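Local coordinates for hypothetical protein PH1819 (Pyrococcus horikoshii, PDB 2EEN) that is of unknown function but carries a CYTH domain, whose relatives typically bind triphosphate compounds inside a tunnel walled by antiparallel beta strands, at residues Glu5-Ala10 and Arg168-Leu173; Glu31-Gln36 and Phe101-Lys106; Thr45-Arg50 and Leu64-Pro69. One frame throughout, in Å; residues are numbered along the deposited sequence.

How the contacts relate
The three contacts nest along the chain and none crosses another. Starting from the N terminus, strand 3-9 opens the outermost loop, which ends when the chain comes back as helix 170-176 in contact 1. Within it, strand 23-36 meets strand 102-117 in contact 2. Innermost is contact 3, the hairpin of strands 48-56 and 59-70. All three reach one antiparallel sheet, and contacts 2 and 3 sit side by side in it because strands 23-36 and 48-56 are neighbours, with Tyr35 N 2.9 Å from Leu49 O. Contact 1 ties an outermost strand to the C-terminal helix, and Leu171 of that helix packs on Tyr34 and Leu105 of contact 2.

Contact 1 (Glu5-Ala10 and Arg168-Leu173); sequences ELKGYA and RSYLEL
The ammonium group of Lys7 is held from two directions by the residues leading into and starting helix 170-176. Lys7 NZ donates to Arg168 O at 3.0 Å, in the carbonyl plane and on a lone pair. The same nitrogen lies over one face of the Tyr170 ring, 3.5 Å from its centroid and 20° off the normal, a cation-pi contact. CG of Lys7 is anti to the backbone N, and a bend at chi3 (69°) brings NZ over the ring while CD passes 3.4 Å from Tyr170 OH. Beside it, Tyr9 points its hydroxyl at the tip of Leu173, CD2 lying 3.9 Å from OH; that methyl also sits over a face of the Arg168 guanidinium.

Further out, Ser169 and Glu172 form a capping box: Glu172 N donates to Ser169 OG at 3.1 Å, and Ser169 N to Glu172 OE1 at 2.9 Å. Tyr170 OH bonds to Asp125, and Glu166 joins Tyr9 OH to Arg168 NE, while Arg168 NH1 reaches Glu176.

Lys7 closes the ExExK signature of the CYTH family; in relatives this lysine is associated with triphosphate binding, and the same role here is only an inference. Lys76 and the helix N terminus would disfavour its charge, while the Arg168 carbonyl, the Tyr170 face and nearby Glu135 would favour it.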
loop_
_atom_site.group_PDB
_atom_site.type_symbol
_atom_site.label_atom_id
_atom_site.label_comp_id
_atom_site.label_asym_id
_atom_site.label_seq_id
_atom_site.Cartn_x
_atom_site.Cartn_y
_atom_site.Cartn_z
ATOM N N GLU A 5 -3.983 19.664 -12.277
ATOM C CA GLU A 5 -5.308 19.278 -12.715
ATOM C C GLU A 5 -6.351 20.344 -12.444
ATOM O O GLU A 5 -6.353 20.986 -11.388
ATOM C CB GLU A 5 -5.724 17.963 -12.047
ATOM C CG GLU A 5 -7.133 17.503 -12.415
ATOM C CD GLU A 5 -7.409 16.060 -12.021
ATOM O OE1 GLU A 5 -6.875 15.146 -12.686
ATOM O OE2 GLU A 5 -8.155 15.840 -11.042
ATOM N N LEU A 6 -7.222 20.528 -13.426
ATOM C CA LEU A 6 -8.324 21.473 -13.343
ATOM C C LEU A 6 -9.587 20.715 -13.701
ATOM O O LEU A 6 -9.562 19.795 -14.519
ATOM C CB LEU A 6 -8.148 22.626 -14.334
ATOM C CG LEU A 6 -7.049 23.652 -14.103
ATOM C CD1 LEU A 6 -7.153 24.723 -15.182
ATOM C CD2 LEU A 6 -7.200 24.271 -12.729
ATOM N N LYS A 7 -10.697 21.108 -13.090
ATOM C CA LYS A 7 -11.971 20.465 -13.349
ATOM C C LYS A 7 -13.056 21.509 -13.516
ATOM O O LYS A 7 -13.040 22.546 -12.852
ATOM C CB LYS A 7 -12.334 19.528 -12.193
ATOM C CG LYS A 7 -13.726 18.909 -12.300
ATOM C CD LYS A 7 -13.906 17.747 -11.322
ATOM C CE LYS A 7 -13.950 18.206 -9.873
ATOM N NZ LYS A 7 -14.024 17.030 -8.945
ATOM N N GLY A 8 -13.995 21.226 -14.408
ATOM C CA GLY A 8 -15.102 22.128 -14.637
ATOM C C GLY A 8 -16.385 21.344 -14.810
ATOM O O GLY A 8 -16.355 20.147 -15.099
ATOM N N TYR A 9 -17.519 21.997 -14.598
ATOM C CA TYR A 9 -18.793 21.326 -14.788
ATOM C C TYR A 9 -18.985 21.239 -16.290
ATOM O O TYR A 9 -18.550 22.130 -17.023
ATOM C CB TYR A 9 -19.937 22.125 -14.152
ATOM C CG TYR A 9 -19.938 22.055 -12.648
ATOM C CD1 TYR A 9 -19.023 22.790 -11.895
ATOM C CD2 TYR A 9 -20.819 21.212 -11.974
ATOM C CE1 TYR A 9 -18.981 22.686 -10.511
ATOM C CE2 TYR A 9 -20.783 21.097 -10.589
ATOM C CZ TYR A 9 -19.863 21.835 -9.866
ATOM O OH TYR A 9 -19.806 21.712 -8.497
ATOM N N ALA A 10 -19.621 20.171 -16.754
ATOM C CA ALA A 10 -19.835 19.993 -18.181
ATOM C C ALA A 10 -21.277 19.657 -18.538
ATOM O O ALA A 10 -22.170 19.676 -17.685
ATOM C CB ALA A 10 -18.890 18.912 -18.722
ATOM N N ARG A 168 -13.194 21.451 -5.662
ATOM C CA ARG A 168 -13.644 20.388 -4.780
ATOM C C ARG A 168 -13.681 19.058 -5.529
ATOM O O ARG A 168 -14.098 18.971 -6.674
ATOM C CB ARG A 168 -15.055 20.719 -4.282
ATOM C CG ARG A 168 -15.087 21.756 -3.159
ATOM C CD ARG A 168 -16.523 22.149 -2.794
ATOM N NE ARG A 168 -17.228 22.582 -3.996
ATOM C CZ ARG A 168 -18.536 22.927 -3.915
ATOM N NH1 ARG A 168 -19.184 22.875 -2.762
ATOM N NH2 ARG A 168 -19.165 23.334 -5.020
ATOM N N SER A 169 -13.218 18.030 -4.838
ATOM C CA SER A 169 -13.179 16.688 -5.387
ATOM C C SER A 169 -14.592 16.143 -5.476
ATOM O O SER A 169 -15.513 16.645 -4.818
ATOM C CB SER A 169 -12.362 15.786 -4.472
ATOM O OG SER A 169 -12.949 15.736 -3.181
ATOM N N TYR A 170 -14.768 15.109 -6.288
ATOM C CA TYR A 170 -16.081 14.497 -6.404
ATOM C C TYR A 170 -16.491 14.001 -5.025
ATOM O O TYR A 170 -17.661 14.080 -4.652
ATOM C CB TYR A 170 -16.048 13.325 -7.383
ATOM C CG TYR A 170 -15.763 13.738 -8.803
ATOM C CD1 TYR A 170 -16.457 14.797 -9.393
ATOM C CD2 TYR A 170 -14.814 13.064 -9.567
ATOM C CE1 TYR A 170 -16.211 15.173 -10.704
ATOM C CE2 TYR A 170 -14.562 13.431 -10.881
ATOM C CZ TYR A 170 -15.260 14.482 -11.443
ATOM O OH TYR A 170 -15.003 14.845 -12.738
ATOM N N LEU A 171 -15.521 13.491 -4.269
ATOM C CA LEU A 171 -15.792 12.995 -2.926
ATOM C C LEU A 171 -16.403 14.099 -2.071
ATOM O O LEU A 171 -17.434 13.895 -1.429
ATOM C CB LEU A 171 -14.505 12.501 -2.262
ATOM C CG LEU A 171 -14.631 12.126 -0.782
ATOM C CD1 LEU A 171 -15.602 10.964 -0.633
ATOM C CD2 LEU A 171 -13.263 11.759 -0.220
ATOM N N GLU A 172 -15.765 15.263 -2.065
ATOM C CA GLU A 172 -16.260 16.389 -1.275
ATOM C C GLU A 172 -17.649 16.823 -1.718
ATOM O O GLU A 172 -18.505 17.149 -0.893
ATOM C CB GLU A 172 -15.296 17.569 -1.381
ATOM C CG GLU A 172 -13.982 17.349 -0.663
ATOM C CD GLU A 172 -13.000 18.485 -0.887
ATOM O OE1 GLU A 172 -12.560 18.679 -2.040
ATOM O OE2 GLU A 172 -12.668 19.186 0.092
ATOM N N LEU A 173 -17.860 16.840 -3.025
ATOM C CA LEU A 173 -19.143 17.235 -3.577
ATOM C C LEU A 173 -20.216 16.238 -3.165
ATOM O O LEU A 173 -21.328 16.626 -2.805
ATOM C CB LEU A 173 -19.053 17.313 -5.106
ATOM C CG LEU A 173 -18.162 18.445 -5.618
ATOM C CD1 LEU A 173 -18.010 18.332 -7.118
ATOM C CD2 LEU A 173 -18.768 19.793 -5.242
#

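Contact 2 (Glu31-Gln36 and Phe101-Lys106); sequences EDIYYQ and FKEVLK
A classic beta bulge interrupts the antiparallel pairing of strands 23-36 and 102-117, with Val104 and Leu105 both set opposite Tyr34. Tyr34 serves the two of them: its N donates to Leu105 O at 2.9 Å, almost straight and nearly along the C=O axis (173°), and its O accepts from Val104 N at 2.7 Å. The helical backbone of Val104 (psi -47°) inserts the extra residue and shifts the register by one. Beyond it, Gln36 N donates to Lys102 O at 2.8 Å, whereas the return bond from Lys102 N to Gln36 O is weak at 3.3 Å.

Ile33 packs on both sides of the bulge. Its CG2, anti to the backbone N, presses on Glu103 CG at 3.4 Å, the two chains crossing at about a right angle. Its CG1 runs alongside Lys106, 3.7 Å from CG. Lys106 then bends at chi3 and chi4 so that NZ meets the syn lone pair of Glu103 OE2 in a very short salt bridge of 2.5 Å. Val104 turns CG2 onto Gln36 CB at 3.5 Å, while the Tyr35 ring borders the backbone of Phe101 and Glu103.

Helix 89-98 covers Ile33 and Tyr35 through Phe93. Leu171 of helix 170-176 covers Tyr34 and Leu105 on the other face, and Phe101 packs on Leu99 of the second subunit. Two consecutive residues, Val104 and Leu105, facing one residue, Tyr34, which gives one bond to Leu105 and accepts one from Val104, with a register shift of one, define the classic bulge, here between central strands of the curved CYTH sheet.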
loop_
_atom_site.group_PDB
_atom_site.type_symbol
_atom_site.label_atom_id
_atom_site.label_comp_id
_atom_site.label_asym_id
_atom_site.label_seq_id
_atom_site.Cartn_x
_atom_site.Cartn_y
_atom_site.Cartn_z
ATOM N N GLU A 31 -14.378 3.037 -10.201
ATOM C CA GLU A 31 -15.107 2.772 -8.976
ATOM C C GLU A 31 -14.070 3.055 -7.899
ATOM O O GLU A 31 -13.127 2.290 -7.716
ATOM C CB GLU A 31 -15.578 1.321 -8.938
ATOM C CG GLU A 31 -16.708 1.045 -9.921
ATOM C CD GLU A 31 -16.913 -0.433 -10.183
ATOM O OE1 GLU A 31 -16.917 -1.219 -9.212
ATOM O OE2 GLU A 31 -17.082 -0.807 -11.360
ATOM N N ASP A 32 -14.235 4.183 -7.218
ATOM C CA ASP A 32 -13.300 4.587 -6.178
ATOM C C ASP A 32 -13.868 4.443 -4.791
ATOM O O ASP A 32 -15.038 4.750 -4.552
ATOM C CB ASP A 32 -12.892 6.052 -6.341
ATOM C CG ASP A 32 -12.201 6.321 -7.648
ATOM O OD1 ASP A 32 -11.474 5.430 -8.117
ATOM O OD2 ASP A 32 -12.372 7.432 -8.193
ATOM N N ILE A 33 -13.035 3.970 -3.875
ATOM C CA ILE A 33 -13.451 3.874 -2.493
ATOM C C ILE A 33 -12.510 4.811 -1.751
ATOM O O ILE A 33 -11.287 4.646 -1.807
ATOM C CB ILE A 33 -13.313 2.444 -1.916
ATOM C CG1 ILE A 33 -14.279 1.481 -2.620
ATOM C CG2 ILE A 33 -13.657 2.461 -0.439
ATOM C CD1 ILE A 33 -14.324 0.097 -2.037
ATOM N N TYR A 34 -13.075 5.818 -1.098
ATOM C CA TYR A 34 -12.267 6.762 -0.339
ATOM C C TYR A 34 -12.319 6.400 1.127
ATOM O O TYR A 34 -13.361 5.985 1.635
ATOM C CB TYR A 34 -12.768 8.186 -0.545
ATOM C CG TYR A 34 -12.346 8.760 -1.864
ATOM C CD1 TYR A 34 -11.132 9.428 -2.000
ATOM C CD2 TYR A 34 -13.157 8.623 -2.988
ATOM C CE1 TYR A 34 -10.740 9.950 -3.228
ATOM C CE2 TYR A 34 -12.771 9.141 -4.221
ATOM C CZ TYR A 34 -11.564 9.800 -4.330
ATOM O OH TYR A 34 -11.181 10.300 -5.548
ATOM N N TYR A 35 -11.191 6.574 1.803
ATOM C CA TYR A 35 -11.056 6.225 3.209
ATOM C C TYR A 35 -10.785 7.374 4.148
ATOM O O TYR A 35 -10.300 8.428 3.746
ATOM C CB TYR A 35 -9.914 5.227 3.360
ATOM C CG TYR A 35 -10.167 3.929 2.662
ATOM C CD1 TYR A 35 -9.794 3.752 1.333
ATOM C CD2 TYR A 35 -10.802 2.877 3.320
ATOM C CE1 TYR A 35 -10.046 2.558 0.672
ATOM C CE2 TYR A 35 -11.056 1.682 2.672
ATOM C CZ TYR A 35 -10.676 1.529 1.351
ATOM O OH TYR A 35 -10.917 0.342 0.708
ATOM N N GLN A 36 -11.110 7.151 5.418
ATOM C CA GLN A 36 -10.843 8.121 6.461
ATOM C C GLN A 36 -9.679 7.533 7.234
ATOM O O GLN A 36 -9.564 6.315 7.367
ATOM C CB GLN A 36 -12.045 8.281 7.392
ATOM C CG GLN A 36 -11.782 9.157 8.615
ATOM C CD GLN A 36 -11.324 10.570 8.266
ATOM O OE1 GLN A 36 -10.202 10.778 7.792
ATOM N NE2 GLN A 36 -12.195 11.550 8.501
ATOM N N PHE A 101 -8.565 2.208 8.624
ATOM C CA PHE A 101 -9.021 3.106 7.575
ATOM C C PHE A 101 -10.401 2.632 7.197
ATOM O O PHE A 101 -10.581 1.506 6.733
ATOM C CB PHE A 101 -8.097 3.050 6.362
ATOM C CG PHE A 101 -6.754 3.637 6.617
ATOM C CD1 PHE A 101 -5.776 2.903 7.282
ATOM C CD2 PHE A 101 -6.485 4.952 6.260
ATOM C CE1 PHE A 101 -4.542 3.477 7.586
ATOM C CE2 PHE A 101 -5.258 5.532 6.561
ATOM C CZ PHE A 101 -4.286 4.795 7.228
ATOM N N LYS A 102 -11.377 3.506 7.401
ATOM C CA LYS A 102 -12.756 3.172 7.117
ATOM C C LYS A 102 -13.277 3.872 5.877
ATOM O O LYS A 102 -12.979 5.043 5.640
ATOM C CB LYS A 102 -13.617 3.535 8.326
ATOM C CG LYS A 102 -13.192 2.809 9.603
ATOM C CD LYS A 102 -13.357 1.302 9.446
ATOM C CE LYS A 102 -12.791 0.536 10.631
ATOM N NZ LYS A 102 -11.557 -0.173 10.193
ATOM N N GLU A 103 -14.060 3.137 5.096
ATOM C CA GLU A 103 -14.638 3.681 3.882
ATOM C C GLU A 103 -15.520 4.866 4.242
ATOM O O GLU A 103 -16.341 4.794 5.161
ATOM C CB GLU A 103 -15.478 2.620 3.169
ATOM C CG GLU A 103 -16.093 3.106 1.867
ATOM C CD GLU A 103 -17.171 2.175 1.342
ATOM O OE1 GLU A 103 -16.947 0.947 1.341
ATOM O OE2 GLU A 103 -18.237 2.675 0.921
ATOM N N VAL A 104 -15.332 5.962 3.520
ATOM C CA VAL A 104 -16.115 7.165 3.727
ATOM C C VAL A 104 -17.210 7.169 2.677
ATOM O O VAL A 104 -18.382 7.387 2.981
ATOM C CB VAL A 104 -15.257 8.424 3.550
ATOM C CG1 VAL A 104 -16.126 9.667 3.658
ATOM C CG2 VAL A 104 -14.167 8.451 4.599
ATOM N N LEU A 105 -16.818 6.908 1.437
ATOM C CA LEU A 105 -17.768 6.893 0.338
ATOM C C LEU A 105 -17.176 6.235 -0.895
ATOM O O LEU A 105 -15.954 6.166 -1.053
ATOM C CB LEU A 105 -18.173 8.324 -0.012
ATOM C CG LEU A 105 -19.361 8.447 -0.967
ATOM C CD1 LEU A 105 -20.623 7.925 -0.296
ATOM C CD2 LEU A 105 -19.541 9.894 -1.358
ATOM N N LYS A 106 -18.058 5.746 -1.757
ATOM C CA LYS A 106 -17.659 5.127 -3.006
ATOM C C LYS A 106 -18.092 6.049 -4.132
ATOM O O LYS A 106 -19.262 6.427 -4.224
ATOM C CB LYS A 106 -18.331 3.772 -3.177
ATOM C CG LYS A 106 -17.738 2.666 -2.326
ATOM C CD LYS A 106 -18.070 1.303 -2.909
ATOM C CE LYS A 106 -18.709 0.404 -1.850
ATOM N NZ LYS A 106 -19.306 1.151 -0.702
#

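Contact 3 (Thr45-Arg50 and Leu64-Pro69)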
loop_
_atom_site.group_PDB
_atom_site.type_symbol
_atom_site.label_atom_id
_atom_site.label_comp_id
_atom_site.label_asym_id
_atom_site.label_seq_id
_atom_site.Cartn_x
_atom_site.Cartn_y
_atom_site.Cartn_z
ATOM N N THR A 45 -7.284 18.042 7.080
ATOM C CA THR A 45 -5.906 18.145 6.615
ATOM C C THR A 45 -5.813 18.163 5.086
ATOM O O THR A 45 -4.725 18.309 4.522
ATOM C CB THR A 45 -5.069 16.980 7.150
ATOM O OG1 THR A 45 -5.647 15.748 6.705
ATOM C CG2 THR A 45 -5.039 17.000 8.674
ATOM N N ASP A 46 -6.964 18.020 4.439
ATOM C CA ASP A 46 -7.076 18.029 2.984
ATOM C C ASP A 46 -6.278 16.915 2.328
ATOM O O ASP A 46 -5.639 17.102 1.293
ATOM C CB ASP A 46 -6.653 19.391 2.428
ATOM C CG ASP A 46 -7.051 19.577 0.978
ATOM O OD1 ASP A 46 -8.056 18.970 0.548
ATOM O OD2 ASP A 46 -6.371 20.348 0.268
ATOM N N GLU A 47 -6.328 15.742 2.938
ATOM C CA GLU A 47 -5.636 14.581 2.404
ATOM C C GLU A 47 -6.681 13.585 1.925
ATOM O O GLU A 47 -7.865 13.727 2.211
ATOM C CB GLU A 47 -4.806 13.927 3.492
ATOM C CG GLU A 47 -3.653 14.747 3.973
ATOM C CD GLU A 47 -3.021 14.117 5.187
ATOM O OE1 GLU A 47 -3.545 14.322 6.302
ATOM O OE2 GLU A 47 -2.024 13.394 5.025
ATOM N N ALA A 48 -6.242 12.573 1.185
ATOM C CA ALA A 48 -7.156 11.550 0.705
ATOM C C ALA A 48 -6.409 10.246 0.476
ATOM O O ALA A 48 -5.212 10.238 0.182
ATOM C CB ALA A 48 -7.831 11.997 -0.596
ATOM N N LEU A 49 -7.116 9.140 0.654
ATOM C CA LEU A 49 -6.543 7.828 0.413
ATOM C C LEU A 49 -7.654 7.089 -0.301
ATOM O O LEU A 49 -8.787 7.028 0.180
ATOM C CB LEU A 49 -6.185 7.117 1.716
ATOM C CG LEU A 49 -5.540 5.753 1.451
ATOM C CD1 LEU A 49 -4.175 5.935 0.752
ATOM C CD2 LEU A 49 -5.364 5.019 2.767
ATOM N N ARG A 50 -7.332 6.530 -1.455
ATOM C CA ARG A 50 -8.351 5.870 -2.245
ATOM C C ARG A 50 -7.888 4.621 -2.959
ATOM O O ARG A 50 -6.712 4.473 -3.283
ATOM C CB ARG A 50 -8.862 6.890 -3.271
ATOM C CG ARG A 50 -9.405 6.351 -4.585
ATOM C CD ARG A 50 -9.456 7.472 -5.636
ATOM N NE ARG A 50 -8.248 7.533 -6.463
ATOM C CZ ARG A 50 -7.847 8.613 -7.128
ATOM N NH1 ARG A 50 -8.550 9.733 -7.059
ATOM N NH2 ARG A 50 -6.752 8.572 -7.878
ATOM N N LEU A 64 -3.906 2.203 -5.582
ATOM C CA LEU A 64 -4.026 2.728 -4.228
ATOM C C LEU A 64 -3.334 4.080 -4.345
ATOM O O LEU A 64 -2.163 4.157 -4.721
ATOM C CB LEU A 64 -3.287 1.841 -3.225
ATOM C CG LEU A 64 -3.147 2.413 -1.811
ATOM C CD1 LEU A 64 -4.520 2.673 -1.204
ATOM C CD2 LEU A 64 -2.385 1.425 -0.946
ATOM N N THR A 65 -4.058 5.144 -4.026
ATOM C CA THR A 65 -3.501 6.476 -4.167
ATOM C C THR A 65 -3.683 7.350 -2.946
ATOM O O THR A 65 -4.762 7.397 -2.354
ATOM C CB THR A 65 -4.157 7.195 -5.360
ATOM O OG1 THR A 65 -4.015 6.388 -6.536
ATOM C CG2 THR A 65 -3.520 8.557 -5.592
ATOM N N TYR A 66 -2.599 8.018 -2.567
ATOM C CA TYR A 66 -2.622 8.968 -1.464
ATOM C C TYR A 66 -2.502 10.322 -2.129
ATOM O O TYR A 66 -1.707 10.501 -3.055
ATOM C CB TYR A 66 -1.417 8.812 -0.536
ATOM C CG TYR A 66 -1.222 10.000 0.395
ATOM C CD1 TYR A 66 -1.979 10.136 1.559
ATOM C CD2 TYR A 66 -0.305 11.006 0.085
ATOM C CE1 TYR A 66 -1.828 11.245 2.388
ATOM C CE2 TYR A 66 -0.145 12.115 0.903
ATOM C CZ TYR A 66 -0.911 12.229 2.053
ATOM O OH TYR A 66 -0.748 13.322 2.868
ATOM N N LYS A 67 -3.303 11.270 -1.669
ATOM C CA LYS A 67 -3.213 12.620 -2.192
ATOM C C LYS A 67 -2.945 13.578 -1.045
ATOM O O LYS A 67 -3.596 13.516 0.001
ATOM C CB LYS A 67 -4.490 13.010 -2.924
ATOM C CG LYS A 67 -4.658 12.262 -4.235
ATOM C CD LYS A 67 -5.436 13.083 -5.238
ATOM C CE LYS A 67 -5.586 12.330 -6.546
ATOM N NZ LYS A 67 -6.190 13.193 -7.596
ATOM N N GLY A 68 -1.973 14.459 -1.252
ATOM C CA GLY A 68 -1.622 15.430 -0.237
ATOM C C GLY A 68 -2.511 16.647 -0.366
ATOM O O GLY A 68 -3.393 16.689 -1.223
ATOM N N PRO A 69 -2.304 17.657 0.489
ATOM C CA PRO A 69 -3.095 18.891 0.475
ATOM C C PRO A 69 -2.914 19.651 -0.833
ATOM O O PRO A 69 -1.864 19.554 -1.477
ATOM C CB PRO A 69 -2.528 19.684 1.654
ATOM C CG PRO A 69 -1.932 18.633 2.550
ATOM C CD PRO A 69 -1.299 17.687 1.562
HETATM O O HOH W 1 -6.322 5.213 -6.768
HETATM O O HOH W 2 -7.370 11.415 -9.293
#
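The Glu47 carboxylate is gripped at both oxygens by at least three partners: at OE1, Thr45 OG1 donates to the anti lone pair at 2.6 Å and Arg40 NE forms a salt bridge. OE2 takes a short 2.5 Å bond from Tyr66 OH, also on its anti lone pair and in the plane of the ring, to which the carboxylate stands almost perpendicular (85°). CG of Glu47 lies beside the backbone N, and the chain extends straight from there.

Between the strands, Ala48 with Lys67 and Arg50 with Thr65 form hydrogen-bonded pairs, such as Thr65 N to Arg50 O at 2.8 Å. On their face, Arg50 runs alongside Thr65 and bends at chi3 (93°), presenting the guanidinium edge to two waters lying in its plane. Water 1 accepts from Arg50 NE and donates to Thr65 OG1 at 2.6 Å. Water 2 accepts from Arg50 NH1 and, at 2.7 Å, from Lys67 NZ, so it probably screens two cations 4.2 Å apart (NH1 to NZ). Tyr34 OH also bonds Arg50 NH1, and Glu82 holds Thr65 OG1.

On the other face Leu49 CD1 meets Leu64 CD1 at 3.8 Å, and Leu49, Leu64 and Tyr66 pack on Leu95 of the second subunit, with Glu47 beside its Arg98. This is an antiparallel beta hairpin with a polar, water-bridged face and a dimer-contact face, consistent with a wall of a CYTH tunnel.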